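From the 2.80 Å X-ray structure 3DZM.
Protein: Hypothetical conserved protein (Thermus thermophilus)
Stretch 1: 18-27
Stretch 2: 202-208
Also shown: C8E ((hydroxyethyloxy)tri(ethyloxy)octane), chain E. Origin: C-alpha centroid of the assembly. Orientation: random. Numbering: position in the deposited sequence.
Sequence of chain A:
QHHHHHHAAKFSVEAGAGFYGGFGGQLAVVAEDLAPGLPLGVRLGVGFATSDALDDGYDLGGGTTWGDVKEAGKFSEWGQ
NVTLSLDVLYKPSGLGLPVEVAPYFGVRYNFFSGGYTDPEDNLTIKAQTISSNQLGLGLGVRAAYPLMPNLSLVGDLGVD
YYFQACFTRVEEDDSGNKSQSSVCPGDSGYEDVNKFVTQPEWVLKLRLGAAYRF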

# COMPACT_ATOMS: atom_id res chain seq x y z
N GLY A 18 0.91 -10.88 -2.54
CA GLY A 18 -0.47 -10.78 -2.96
C GLY A 18 -0.93 -9.40 -3.29
O GLY A 18 -0.18 -8.56 -3.80
N PHE A 19 -2.19 -9.12 -3.02
CA PHE A 19 -2.77 -7.88 -3.52
C PHE A 19 -2.92 -6.80 -2.42
O PHE A 19 -3.39 -7.07 -1.31
CB PHE A 19 -4.06 -8.17 -4.30
CG PHE A 19 -4.73 -6.94 -4.86
CD1 PHE A 19 -4.64 -6.64 -6.22
CD2 PHE A 19 -5.47 -6.08 -4.03
CE1 PHE A 19 -5.26 -5.51 -6.74
CE2 PHE A 19 -6.09 -4.95 -4.54
CZ PHE A 19 -5.98 -4.67 -5.90
N TYR A 20 -2.41 -5.60 -2.71
CA TYR A 20 -2.60 -4.42 -1.91
C TYR A 20 -2.80 -3.22 -2.80
O TYR A 20 -2.00 -2.31 -2.80
CB TYR A 20 -1.43 -4.16 -0.98
CG TYR A 20 -1.75 -3.17 0.10
CD1 TYR A 20 -2.46 -3.57 1.24
CD2 TYR A 20 -1.40 -1.82 -0.02
CE1 TYR A 20 -2.79 -2.66 2.23
CE2 TYR A 20 -1.72 -0.90 0.99
CZ TYR A 20 -2.42 -1.34 2.11
OH TYR A 20 -2.76 -0.46 3.10
N GLY A 21 -3.87 -3.22 -3.57
CA GLY A 21 -4.07 -2.18 -4.55
C GLY A 21 -3.18 -2.33 -5.76
O GLY A 21 -3.01 -1.40 -6.54
N GLY A 22 -2.63 -3.52 -5.91
CA GLY A 22 -1.58 -3.78 -6.87
C GLY A 22 -0.84 -4.97 -6.35
O GLY A 22 -1.01 -5.30 -5.19
N PHE A 23 -0.05 -5.65 -7.20
CA PHE A 23 0.78 -6.76 -6.70
C PHE A 23 2.01 -6.24 -5.94
O PHE A 23 2.52 -5.14 -6.19
CB PHE A 23 1.18 -7.71 -7.80
CG PHE A 23 1.80 -8.98 -7.29
CD1 PHE A 23 0.99 -10.07 -6.91
CD2 PHE A 23 3.20 -9.12 -7.19
CE1 PHE A 23 1.55 -11.27 -6.44
CE2 PHE A 23 3.76 -10.30 -6.71
CZ PHE A 23 2.94 -11.38 -6.33
N GLY A 24 2.46 -7.04 -4.98
CA GLY A 24 3.59 -6.64 -4.17
C GLY A 24 3.74 -7.67 -3.08
O GLY A 24 3.33 -8.81 -3.26
N GLY A 25 4.33 -7.27 -1.95
CA GLY A 25 4.47 -8.19 -0.85
C GLY A 25 4.58 -7.46 0.45
O GLY A 25 4.51 -6.21 0.46
N GLN A 26 4.69 -8.21 1.55
CA GLN A 26 5.06 -7.61 2.82
C GLN A 26 5.98 -8.45 3.68
O GLN A 26 5.97 -9.67 3.62
CB GLN A 26 3.84 -7.13 3.63
CG GLN A 26 3.16 -8.18 4.39
CD GLN A 26 2.86 -7.79 5.83
OE1 GLN A 26 2.66 -6.59 6.18
NE2 GLN A 26 2.82 -8.80 6.69
N LEU A 27 6.77 -7.76 4.50
CA LEU A 27 7.59 -8.36 5.55
C LEU A 27 7.13 -7.82 6.90
O LEU A 27 6.82 -6.63 7.05
CB LEU A 27 9.05 -7.97 5.34
CG LEU A 27 9.76 -8.97 4.44
CD1 LEU A 27 10.86 -8.29 3.66
CD2 LEU A 27 10.29 -10.06 5.32
N TRP A 202 -9.61 3.57 -0.40
CA TRP A 202 -9.96 2.27 0.15
C TRP A 202 -9.04 1.22 -0.46
O TRP A 202 -8.81 1.22 -1.67
CB TRP A 202 -11.41 1.91 -0.15
CG TRP A 202 -12.42 2.75 0.55
CD1 TRP A 202 -13.07 3.83 0.04
CD2 TRP A 202 -12.90 2.57 1.88
NE1 TRP A 202 -13.94 4.34 0.97
CE2 TRP A 202 -13.86 3.59 2.12
CE3 TRP A 202 -12.62 1.65 2.90
CZ2 TRP A 202 -14.54 3.73 3.34
CZ3 TRP A 202 -13.33 1.77 4.13
CH2 TRP A 202 -14.26 2.81 4.32
N VAL A 203 -8.49 0.35 0.36
CA VAL A 203 -7.59 -0.66 -0.16
C VAL A 203 -8.00 -2.03 0.35
O VAL A 203 -8.03 -2.25 1.55
CB VAL A 203 -6.09 -0.35 0.20
CG1 VAL A 203 -5.12 -1.31 -0.54
CG2 VAL A 203 -5.73 1.09 -0.11
N LEU A 204 -8.31 -2.93 -0.58
CA LEU A 204 -8.41 -4.36 -0.27
C LEU A 204 -7.04 -5.05 -0.14
O LEU A 204 -6.21 -4.94 -1.02
CB LEU A 204 -9.19 -5.06 -1.36
CG LEU A 204 -9.63 -6.49 -1.07
CD1 LEU A 204 -10.60 -6.52 0.08
CD2 LEU A 204 -10.25 -7.08 -2.30
N LYS A 205 -6.82 -5.76 0.95
CA LYS A 205 -5.56 -6.45 1.14
C LYS A 205 -5.85 -7.94 1.19
O LYS A 205 -6.67 -8.39 2.00
CB LYS A 205 -4.87 -6.03 2.45
CG LYS A 205 -3.80 -7.01 2.93
CD LYS A 205 -3.80 -7.14 4.46
CE LYS A 205 -3.73 -5.80 5.16
NZ LYS A 205 -3.15 -5.94 6.54
N LEU A 206 -5.17 -8.67 0.32
CA LEU A 206 -5.31 -10.12 0.20
C LEU A 206 -3.93 -10.80 -0.02
O LEU A 206 -3.36 -10.72 -1.11
CB LEU A 206 -6.25 -10.37 -0.97
CG LEU A 206 -6.74 -11.76 -1.35
CD1 LEU A 206 -7.04 -12.63 -0.15
CD2 LEU A 206 -7.98 -11.58 -2.20
N ARG A 207 -3.37 -11.41 1.03
CA ARG A 207 -2.03 -11.99 0.92
C ARG A 207 -1.92 -13.44 1.39
O ARG A 207 -2.59 -13.81 2.35
CB ARG A 207 -1.00 -11.15 1.68
CG ARG A 207 -0.68 -9.81 1.10
CD ARG A 207 0.44 -9.14 1.90
NE ARG A 207 0.69 -7.76 1.47
CZ ARG A 207 0.42 -6.68 2.20
NH1 ARG A 207 -0.11 -6.81 3.41
NH2 ARG A 207 0.67 -5.47 1.71
N LEU A 208 -1.08 -14.24 0.70
CA LEU A 208 -0.61 -15.55 1.19
C LEU A 208 0.85 -15.43 1.54
O LEU A 208 1.58 -14.70 0.89
CB LEU A 208 -0.79 -16.66 0.19
CG LEU A 208 -2.24 -16.81 -0.27
CD1 LEU A 208 -2.38 -17.87 -1.35
CD2 LEU A 208 -3.15 -17.10 0.93
C1 C8E E . -14.52 -3.64 -1.03
C2 C8E E . -14.17 -2.28 -0.41
C3 C8E E . -14.16 -1.12 -1.41
C4 C8E E . -15.30 -0.11 -1.16
C5 C8E E . -15.03 1.30 -1.70
C6 C8E E . -15.76 1.66 -3.00
C7 C8E E . -14.81 1.83 -4.19
C8 C8E E . -13.35 1.82 -3.73
O9 C8E E . -12.46 2.61 -4.52
C10 C8E E . -11.99 3.75 -3.81
C11 C8E E . -10.65 4.26 -4.34
O12 C8E E . -9.58 3.73 -3.59
C13 C8E E . -8.34 3.79 -4.28
C14 C8E E . -7.38 2.67 -3.88
O15 C8E E . -6.96 1.95 -5.03
C16 C8E E . -6.27 0.76 -4.73
C17 C8E E . -4.86 1.09 -4.22
O18 C8E E . -3.92 1.11 -5.28
C19 C8E E . -3.93 2.32 -5.99
C20 C8E E . -3.62 3.44 -5.00
O21 C8E E . -2.24 3.62 -4.88
O HOH W 1 -0.41 -6.26 7.04

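Residues 202-208 form a continuous strand that pairs antiparallel with the short strand segment around Phe19 and Tyr20; together the two stretches bury 551 Å² in total. Trp202 lies beyond reach of the other stretch and is engaged instead by the detergent C8E: Trp202 N donates a hydrogen bond to O12 of C8E (3.2 Å, 144° at the hydrogen), and C5 of the alkyl chain lies over one face of its indole.

Val203 makes the first direct contact. Its CG1 sits 3.6 Å from the centroid of the Tyr20 ring and only 4° off the ring normal, a CH-pi arrangement that a compact branched side chain fills well. Val203 CG1 is also 3.8 Å from Gly21 N. Gly21 has phi/psi of 75/17, where positive phi favours glycine, and an ideal CB on Gly21 would lie 2.2 Å from C17 of C8E.

Leu204 contributes mainly through its backbone: Leu204 O approaches Phe19 CD2 at 3.3 Å, at the edge of the ring and near its plane. The apolar contact is looser, with Phe19 CE2 4.4 Å from Leu204 CB.

Lys205 CA comes 3.3 Å from Phe19 O in a CA-H...O contact (147° at the hydrogen). Its CB and the Tyr20 ring lie on the same face of the sheet, and Lys205 CB is 3.7 Å from Tyr20 CD1 at the ring edge, so the aliphatic base packs while the end leads away. Lys205 NZ donates to the O of water 1 (2.8 Å), and water 1 O donates to Gln26 OE1 (3.2 Å), bridging the stretches.

Leu206 supplies the polar core of the pairing. Phe19 N donates to Leu206 O (2.8 Å, 161°), and Leu206 N returns a bond to Phe19 O (2.9 Å, 171°); both are short and nearly straight. The two apolar side chains share the sheet face opposite Tyr20 and Lys205, and both are exposed. Leu206 O also receives a CA-H...O contact from Gly18 CA (3.4 Å, 139°). An ideal CB on Gly18 would fall 2.2 Å from Leu206 O and 2.9 Å from Arg207 CA, so the close approach depends on glycine.

Arg207 has the largest area covered by the other stretch, 117 Å². Its CB points sideways, but an m rotamer at chi1 followed by t at chi2 and chi3 brings the guanidinium nearer: Arg207 NH2 is 3.7 Å from Tyr20 CB, Arg207 NE is 4.0 Å from Gly25 C, and Gln26 CG lies over one guanidinium face, 3.7 Å from Arg207 NH1. These are packing contacts.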